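Local coordinates for carboxypeptidase 1 (Deinococcus radiodurans str. R1, PDB 5GIV), which acts as an M32-family metallocarboxypeptidase, using a bound metal ion to release amino acids from the C-terminus of peptides, probably with broad specificity, at the interface of chains A and B. Coordinates in Å, arbitrary orientation; residue numbers count along the deposited sequence, not the author numbering. Chains: chain A/B, Carboxypeptidase 1.

Contact 1: the interface of chains A and B. Residues chain A 19, 22-23, 26; chain B 48-49, 52-53.
A:Asp22 and B:Arg48 meet as a paired salt bridge between two helices of this M32 metallocarboxypeptidase, helix 8-36 of chain A and helix 43-61 of chain B. The guanidinium comes side-on: NE of B:Arg48 gives a hydrogen bond to the carboxylate oxygen OD2 of A:Asp22 at 2.8 Å, and NH2 gives a second to OD1, also 2.8 Å. Both oxygens accept through their syn lone pairs, and the two flat groups lie nearly coplanar, 29° apart, so the twin bonds limit rotation of the carboxylate. The arginine chain leaves its helix with CG anti to the backbone N (chi1 -167°) and then bends at chi3 (60°), which turns the NE edge toward the aspartate. A water also binds OD1 of A:Asp22, at 2.7 Å, and is shared with the amide nitrogen NE2 of B:Gln49, giving the carboxylate a further, solvent-mediated tie to chain B.

Next to the polar pair, B:Leu52 is wedged among three side chains of the opposing helix. CD1 of B:Leu52 packs at 3.7 Å against CG of A:Glu19, whose extended chain crosses it at about a right angle. The other methyl of B:Leu52, CD2, touches CB of A:Asp22 at 3.7 Å and sits over one face of the A:Phe23 ring, displaced toward the rim. The carboxylate oxygen OE1 of A:Glu19 lies at the edge of that ring, in its plane. Farther along the helix, A:Ile26 and B:Gln49 run antiparallel alongside each other, CD1 of A:Ile26 resting 3.9 Å from CB of B:Gln49. B:Leu53 is a loose neighbour at this end of the patch.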
ATOM      1  N   GLU A  19     -12.659  15.268   5.561  1.00 29.56           N
ATOM      2  CA  GLU A  19     -11.326  15.569   5.054  1.00 29.66           C
ATOM      3  C   GLU A  19     -10.266  15.215   6.090  1.00 29.61           C
ATOM      4  O   GLU A  19      -9.188  14.716   5.743  1.00 29.62           O
ATOM      5  CB  GLU A  19     -11.244  17.045   4.642  1.00 29.79           C
ATOM      6  CG  GLU A  19      -9.955  17.431   3.899  1.00 29.93           C
ATOM      7  CD  GLU A  19      -9.945  18.875   3.408  1.00 30.09           C
ATOM      8  OE1 GLU A  19      -8.854  19.486   3.366  1.00 30.19           O
ATOM      9  OE2 GLU A  19     -11.022  19.406   3.061  1.00 30.12           O
ATOM     10  N   ASP A  22      -9.948  11.516   5.967  1.00 27.30           N
ATOM     11  CA  ASP A  22      -9.274  11.068   4.749  1.00 27.35           C
ATOM     12  C   ASP A  22      -7.764  11.287   4.833  1.00 27.41           C
ATOM     13  O   ASP A  22      -6.980  10.405   4.454  1.00 27.41           O
ATOM     14  CB  ASP A  22      -9.878  11.760   3.523  1.00 27.42           C
ATOM     15  CG  ASP A  22     -11.312  11.318   3.253  1.00 27.37           C
ATOM     16  OD1 ASP A  22     -11.729  10.275   3.807  1.00 27.31           O
ATOM     17  OD2 ASP A  22     -12.022  11.993   2.474  1.00 27.41           O
ATOM     18  N   PHE A  23      -7.328  12.447   5.336  1.00 26.07           N
ATOM     19  CA  PHE A  23      -5.908  12.596   5.620  1.00 26.11           C
ATOM     20  C   PHE A  23      -5.426  11.470   6.520  1.00 26.05           C
ATOM     21  O   PHE A  23      -4.371  10.874   6.277  1.00 26.08           O
ATOM     22  CB  PHE A  23      -5.620  13.944   6.285  1.00 26.17           C
ATOM     23  CG  PHE A  23      -5.387  15.070   5.319  1.00 26.28           C
ATOM     24  CD1 PHE A  23      -4.191  15.163   4.620  1.00 26.37           C
ATOM     25  CD2 PHE A  23      -6.338  16.063   5.147  1.00 26.31           C
ATOM     26  CE1 PHE A  23      -3.965  16.204   3.732  1.00 26.50           C
ATOM     27  CE2 PHE A  23      -6.119  17.116   4.260  1.00 26.45           C
ATOM     28  CZ  PHE A  23      -4.927  17.186   3.555  1.00 26.54           C
ATOM     29  N   ILE A  26      -4.927   8.273   4.601  1.00 19.32           N
ATOM     30  CA  ILE A  26      -3.761   8.344   3.724  1.00 19.41           C
ATOM     31  C   ILE A  26      -2.472   8.276   4.531  1.00 19.43           C
ATOM     32  O   ILE A  26      -1.535   7.552   4.165  1.00 19.47           O
ATOM     33  CB  ILE A  26      -3.813   9.607   2.850  1.00 19.48           C
ATOM     34  CG1 ILE A  26      -5.051   9.587   1.953  1.00 19.47           C
ATOM     35  CG2 ILE A  26      -2.550   9.719   2.023  1.00 19.59           C
ATOM     36  CD1 ILE A  26      -5.228  10.846   1.153  1.00 19.54           C
TER
ATOM     37  N   ARG B  48     -12.287   8.804  -2.949  1.00 25.91           N
ATOM     38  CA  ARG B  48     -12.392  10.122  -2.340  1.00 25.90           C
ATOM     39  C   ARG B  48     -11.028  10.588  -1.843  1.00 25.94           C
ATOM     40  O   ARG B  48     -10.669  11.761  -2.008  1.00 26.01           O
ATOM     41  CB  ARG B  48     -13.403  10.087  -1.195  1.00 25.78           C
ATOM     42  CG  ARG B  48     -13.814  11.453  -0.695  1.00 25.79           C
ATOM     43  CD  ARG B  48     -14.817  11.376   0.442  1.00 25.68           C
ATOM     44  NE  ARG B  48     -14.273  10.648   1.583  1.00 25.62           N
ATOM     45  CZ  ARG B  48     -14.589   9.396   1.908  1.00 25.56           C
ATOM     46  NH1 ARG B  48     -15.480   8.713   1.197  1.00 25.54           N
ATOM     47  NH2 ARG B  48     -14.019   8.829   2.960  1.00 25.53           N
ATOM     48  N   GLN B  49     -10.252   9.682  -1.239  1.00 24.82           N
ATOM     49  CA  GLN B  49      -8.880  10.010  -0.861  1.00 24.87           C
ATOM     50  C   GLN B  49      -8.074  10.475  -2.065  1.00 25.00           C
ATOM     51  O   GLN B  49      -7.319  11.454  -1.979  1.00 25.07           O
ATOM     52  CB  GLN B  49      -8.206   8.809  -0.199  1.00 24.81           C
ATOM     53  CG  GLN B  49      -8.770   8.453   1.154  1.00 24.70           C
ATOM     54  CD  GLN B  49      -8.281   7.111   1.629  1.00 24.66           C
ATOM     55  OE1 GLN B  49      -7.652   6.363   0.875  1.00 24.70           O
ATOM     56  NE2 GLN B  49      -8.561   6.794   2.890  1.00 24.60           N
ATOM     57  N   LEU B  52      -9.080  13.970  -2.979  1.00 28.87           N
ATOM     58  CA  LEU B  52      -8.523  14.928  -2.032  1.00 28.88           C
ATOM     59  C   LEU B  52      -7.078  15.268  -2.390  1.00 29.00           C
ATOM     60  O   LEU B  52      -6.689  16.442  -2.378  1.00 29.08           O
ATOM     61  CB  LEU B  52      -8.624  14.384  -0.603  1.00 28.75           C
ATOM     62  CG  LEU B  52      -7.958  15.238   0.481  1.00 28.75           C
ATOM     63  CD1 LEU B  52      -8.620  16.606   0.562  1.00 28.78           C
ATOM     64  CD2 LEU B  52      -8.036  14.549   1.836  1.00 28.63           C
ATOM     65  N   LEU B  53      -6.269  14.254  -2.706  1.00 34.15           N
ATOM     66  CA  LEU B  53      -4.880  14.517  -3.062  1.00 34.25           C
ATOM     67  C   LEU B  53      -4.771  15.173  -4.430  1.00 34.39           C
ATOM     68  O   LEU B  53      -3.932  16.059  -4.630  1.00 34.50           O
ATOM     69  CB  LEU B  53      -4.057  13.230  -3.034  1.00 34.20           C
ATOM     70  CG  LEU B  53      -3.181  13.040  -1.803  1.00 34.15           C
ATOM     71  CD1 LEU B  53      -2.140  11.977  -2.059  1.00 34.17           C
ATOM     72  CD2 LEU B  53      -2.516  14.352  -1.450  1.00 34.24           C
TER
HETATM   73  O   HOH W   1     -10.503   8.172   4.878  1.00 25.68           O

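Contact 2: the interface of chains A and B. Residues chain A 26, 29-30, 32-33, 46; chain B 26, 29-30, 33, 46, 241.
Helix 8-36 of chain A packs against helix 8-36 of chain B, flanked on each side by an arginine from helix 43-62 in A and 43-61 in B; strand 238-242 of chain B only brushes the rim through B:Leu241. The helices meet through leucines: A:Leu29 and B:Leu29 meet end to end, CG of A:Leu29 lying 3.9 Å from CD2 of B:Leu29. With CG anti to the backbone N (chi1 174°), A:Leu29 extends its CD2 methyl obliquely to CD2 of B:Leu30 at 3.5 Å, and the two-fold mate repeats the contact. CG2 of A:Ile26 meets CG2 of B:Ile26 at 4.0 Å.

The leucine methyls also lie against charged groups. CD2 of A:Leu29 sits 3.7 Å above the guanidinium plane of B:Arg46, toward its rim, while CD1 of A:Leu29 touches the carboxylate carbon CG of B:Asp33 at 3.8 Å. Within chain B, NH1 and NH2 of B:Arg46 grip OD2 of B:Asp33 end-on, both hydrogen bonds converging on that one oxygen; NH1 approaches its anti lone pair at 2.8 Å, whereas NH2 comes in 34° out of the carboxylate plane. The other carboxylate oxygen, OD1 of B:Asp33, lies 3.5 Å from CZ3 of A:Trp32. An alanine in place of B:Asp33 would probably leave the B:Arg46 guanidinium without its carboxylate mate, free to turn away from the A:Leu29 methyl. No hydrogen bond crosses this patch: the arginine-aspartate links stay within each subunit and probably steady the surface against which the leucines pack. The core of the site lies in the C-terminal half of helix 8-36 of each chain, and the centre of the patch is about 19 Å from A:Glu267, the predicted catalytic residue.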
ATOM      1  N   ILE A  26      -4.927   8.273   4.601  1.00 19.32           N
ATOM      2  CA  ILE A  26      -3.761   8.344   3.724  1.00 19.41           C
ATOM      3  C   ILE A  26      -2.472   8.276   4.531  1.00 19.43           C
ATOM      4  O   ILE A  26      -1.535   7.552   4.165  1.00 19.47           O
ATOM      5  CB  ILE A  26      -3.813   9.607   2.850  1.00 19.48           C
ATOM      6  CG1 ILE A  26      -5.051   9.587   1.953  1.00 19.47           C
ATOM      7  CG2 ILE A  26      -2.550   9.719   2.023  1.00 19.59           C
ATOM      8  CD1 ILE A  26      -5.228  10.846   1.153  1.00 19.54           C
ATOM      9  N   LEU A  29      -2.004   4.770   5.314  1.00 19.69           N
ATOM     10  CA  LEU A  29      -1.525   3.996   4.174  1.00 19.75           C
ATOM     11  C   LEU A  29      -0.024   4.158   3.999  1.00 19.82           C
ATOM     12  O   LEU A  29       0.680   3.190   3.708  1.00 19.87           O
ATOM     13  CB  LEU A  29      -2.255   4.416   2.897  1.00 19.78           C
ATOM     14  CG  LEU A  29      -1.730   3.780   1.606  1.00 19.86           C
ATOM     15  CD1 LEU A  29      -1.814   2.263   1.684  1.00 19.86           C
ATOM     16  CD2 LEU A  29      -2.495   4.311   0.398  1.00 19.90           C
ATOM     17  N   LEU A  30       0.478   5.378   4.152  1.00 20.16           N
ATOM     18  CA  LEU A  30       1.915   5.594   4.038  1.00 20.23           C
ATOM     19  C   LEU A  30       2.669   4.801   5.092  1.00 20.22           C
ATOM     20  O   LEU A  30       3.737   4.249   4.817  1.00 20.27           O
ATOM     21  CB  LEU A  30       2.228   7.081   4.160  1.00 20.25           C
ATOM     22  CG  LEU A  30       1.903   7.934   2.943  1.00 20.31           C
ATOM     23  CD1 LEU A  30       1.877   9.407   3.361  1.00 20.34           C
ATOM     24  CD2 LEU A  30       2.918   7.687   1.824  1.00 20.42           C
ATOM     25  N   TRP A  32       1.396   2.048   6.790  1.00 19.58           N
ATOM     26  CA  TRP A  32       1.173   0.621   6.577  1.00 19.61           C
ATOM     27  C   TRP A  32       2.100   0.084   5.497  1.00 19.69           C
ATOM     28  O   TRP A  32       2.730  -0.966   5.670  1.00 19.73           O
ATOM     29  CB  TRP A  32      -0.288   0.359   6.214  1.00 19.57           C
ATOM     30  CG  TRP A  32      -0.544  -1.054   5.753  1.00 19.60           C
ATOM     31  CD1 TRP A  32      -0.874  -2.128   6.528  1.00 19.59           C
ATOM     32  CD2 TRP A  32      -0.495  -1.531   4.404  1.00 19.65           C
ATOM     33  NE1 TRP A  32      -1.043  -3.247   5.743  1.00 19.64           N
ATOM     34  CE2 TRP A  32      -0.814  -2.905   4.435  1.00 19.68           C
ATOM     35  CE3 TRP A  32      -0.214  -0.927   3.171  1.00 19.70           C
ATOM     36  CZ2 TRP A  32      -0.848  -3.689   3.284  1.00 19.75           C
ATOM     37  CZ3 TRP A  32      -0.253  -1.706   2.027  1.00 19.75           C
ATOM     38  CH2 TRP A  32      -0.569  -3.073   2.090  1.00 19.78           C
ATOM     39  N   ASP A  33       2.199   0.798   4.373  1.00 17.78           N
ATOM     40  CA  ASP A  33       3.089   0.365   3.303  1.00 17.81           C
ATOM     41  C   ASP A  33       4.547   0.416   3.741  1.00 17.82           C
ATOM     42  O   ASP A  33       5.346  -0.448   3.355  1.00 17.83           O
ATOM     43  CB  ASP A  33       2.854   1.234   2.060  1.00 17.87           C
ATOM     44  CG  ASP A  33       3.818   0.915   0.923  1.00 17.91           C
ATOM     45  OD1 ASP A  33       3.611  -0.104   0.216  1.00 17.92           O
ATOM     46  OD2 ASP A  33       4.787   1.690   0.750  1.00 17.94           O
ATOM     47  N   ARG A  46      10.074   8.198   1.693  1.00 20.04           N
ATOM     48  CA  ARG A  46       8.807   7.941   2.354  1.00 19.95           C
ATOM     49  C   ARG A  46       8.656   8.820   3.590  1.00 19.90           C
ATOM     50  O   ARG A  46       7.562   9.321   3.870  1.00 19.85           O
ATOM     51  CB  ARG A  46       8.690   6.457   2.711  1.00 19.89           C
ATOM     52  CG  ARG A  46       7.452   6.122   3.517  1.00 19.79           C
ATOM     53  CD  ARG A  46       6.148   6.505   2.793  1.00 19.76           C
ATOM     54  NE  ARG A  46       6.058   5.958   1.444  1.00 19.82           N
ATOM     55  CZ  ARG A  46       5.634   4.727   1.153  1.00 19.81           C
ATOM     56  NH1 ARG A  46       5.252   3.902   2.123  1.00 19.75           N
ATOM     57  NH2 ARG A  46       5.590   4.319  -0.111  1.00 19.87           N
TER
ATOM     58  N   ILE B  26       2.792   9.977  -3.512  1.00 23.82           N
ATOM     59  CA  ILE B  26       1.708   9.579  -2.628  1.00 23.69           C
ATOM     60  C   ILE B  26       0.484   9.174  -3.447  1.00 23.69           C
ATOM     61  O   ILE B  26      -0.152   8.152  -3.169  1.00 23.61           O
ATOM     62  CB  ILE B  26       1.409  10.723  -1.635  1.00 23.64           C
ATOM     63  CG1 ILE B  26       2.661  11.008  -0.797  1.00 23.65           C
ATOM     64  CG2 ILE B  26       0.243  10.376  -0.743  1.00 23.51           C
ATOM     65  CD1 ILE B  26       2.567  12.198   0.111  1.00 23.63           C
ATOM     66  N   LEU B  29       1.002   5.801  -4.733  1.00 23.56           N
ATOM     67  CA  LEU B  29       0.784   4.785  -3.706  1.00 23.47           C
ATOM     68  C   LEU B  29      -0.704   4.474  -3.547  1.00 23.38           C
ATOM     69  O   LEU B  29      -1.094   3.305  -3.431  1.00 23.35           O
ATOM     70  CB  LEU B  29       1.387   5.242  -2.375  1.00 23.41           C
ATOM     71  CG  LEU B  29       1.129   4.342  -1.165  1.00 23.31           C
ATOM     72  CD1 LEU B  29       1.684   2.958  -1.400  1.00 23.33           C
ATOM     73  CD2 LEU B  29       1.725   4.944   0.100  1.00 23.27           C
ATOM     74  N   LEU B  30      -1.551   5.508  -3.558  1.00 19.65           N
ATOM     75  CA  LEU B  30      -2.990   5.283  -3.451  1.00 19.57           C
ATOM     76  C   LEU B  30      -3.493   4.410  -4.591  1.00 19.62           C
ATOM     77  O   LEU B  30      -4.324   3.519  -4.379  1.00 19.57           O
ATOM     78  CB  LEU B  30      -3.728   6.619  -3.421  1.00 19.55           C
ATOM     79  CG  LEU B  30      -3.675   7.355  -2.083  1.00 19.49           C
ATOM     80  CD1 LEU B  30      -4.058   8.821  -2.217  1.00 19.53           C
ATOM     81  CD2 LEU B  30      -4.597   6.673  -1.089  1.00 19.38           C
ATOM     82  N   ASP B  33      -1.846   0.692  -4.275  1.00 20.57           N
ATOM     83  CA  ASP B  33      -2.548  -0.100  -3.277  1.00 20.48           C
ATOM     84  C   ASP B  33      -3.956  -0.438  -3.743  1.00 20.46           C
ATOM     85  O   ASP B  33      -4.452  -1.541  -3.477  1.00 20.42           O
ATOM     86  CB  ASP B  33      -2.580   0.656  -1.944  1.00 20.38           C
ATOM     87  CG  ASP B  33      -3.351  -0.082  -0.877  1.00 20.28           C
ATOM     88  OD1 ASP B  33      -2.801  -1.049  -0.308  1.00 20.28           O
ATOM     89  OD2 ASP B  33      -4.504   0.310  -0.611  1.00 20.21           O
ATOM     90  N   ARG B  46     -11.449   5.134  -1.019  1.00 21.84           N
ATOM     91  CA  ARG B  46     -10.155   5.316  -1.660  1.00 21.93           C
ATOM     92  C   ARG B  46     -10.244   6.336  -2.789  1.00 22.03           C
ATOM     93  O   ARG B  46      -9.369   7.206  -2.922  1.00 22.10           O
ATOM     94  CB  ARG B  46      -9.625   3.976  -2.164  1.00 21.97           C
ATOM     95  CG  ARG B  46      -8.369   4.095  -3.012  1.00 22.07           C
ATOM     96  CD  ARG B  46      -7.243   4.823  -2.276  1.00 22.07           C
ATOM     97  NE  ARG B  46      -6.963   4.248  -0.962  1.00 22.00           N
ATOM     98  CZ  ARG B  46      -6.167   3.206  -0.762  1.00 22.02           C
ATOM     99  NH1 ARG B  46      -5.566   2.627  -1.787  1.00 22.08           N
ATOM    100  NH2 ARG B  46      -5.968   2.745   0.462  1.00 21.96           N
ATOM    101  N   LEU B 241       6.463   5.290  -7.012  1.00 22.01           N
ATOM    102  CA  LEU B 241       6.022   5.826  -5.732  1.00 21.89           C
ATOM    103  C   LEU B 241       7.043   6.764  -5.095  1.00 21.90           C
ATOM    104  O   LEU B 241       6.771   7.334  -4.028  1.00 21.81           O
ATOM    105  CB  LEU B 241       5.707   4.671  -4.772  1.00 21.79           C
ATOM    106  CG  LEU B 241       4.418   3.888  -5.065  1.00 21.76           C
ATOM    107  CD1 LEU B 241       4.445   3.250  -6.453  1.00 21.87           C
ATOM    108  CD2 LEU B 241       4.141   2.833  -4.001  1.00 21.66           C
TER

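Contact 1 and contact 2 lie side by side, their C-alpha centres about 11 Å apart, and share A:Ile26, which faces both patches from helix 8-36. That helix contributes to chain A's side of each; chain B answers with helix 43-61 in contact 1 and chiefly with its own helix 8-36 in contact 2. Polar pairing between subunits in the first thus adjoins apolar packing near the two-fold axis in the second, and symmetry repeats contact 1 with the chains exchanged. Together they would help hold the deposited dimer, although the structure alone does not show that this pair forms in solution.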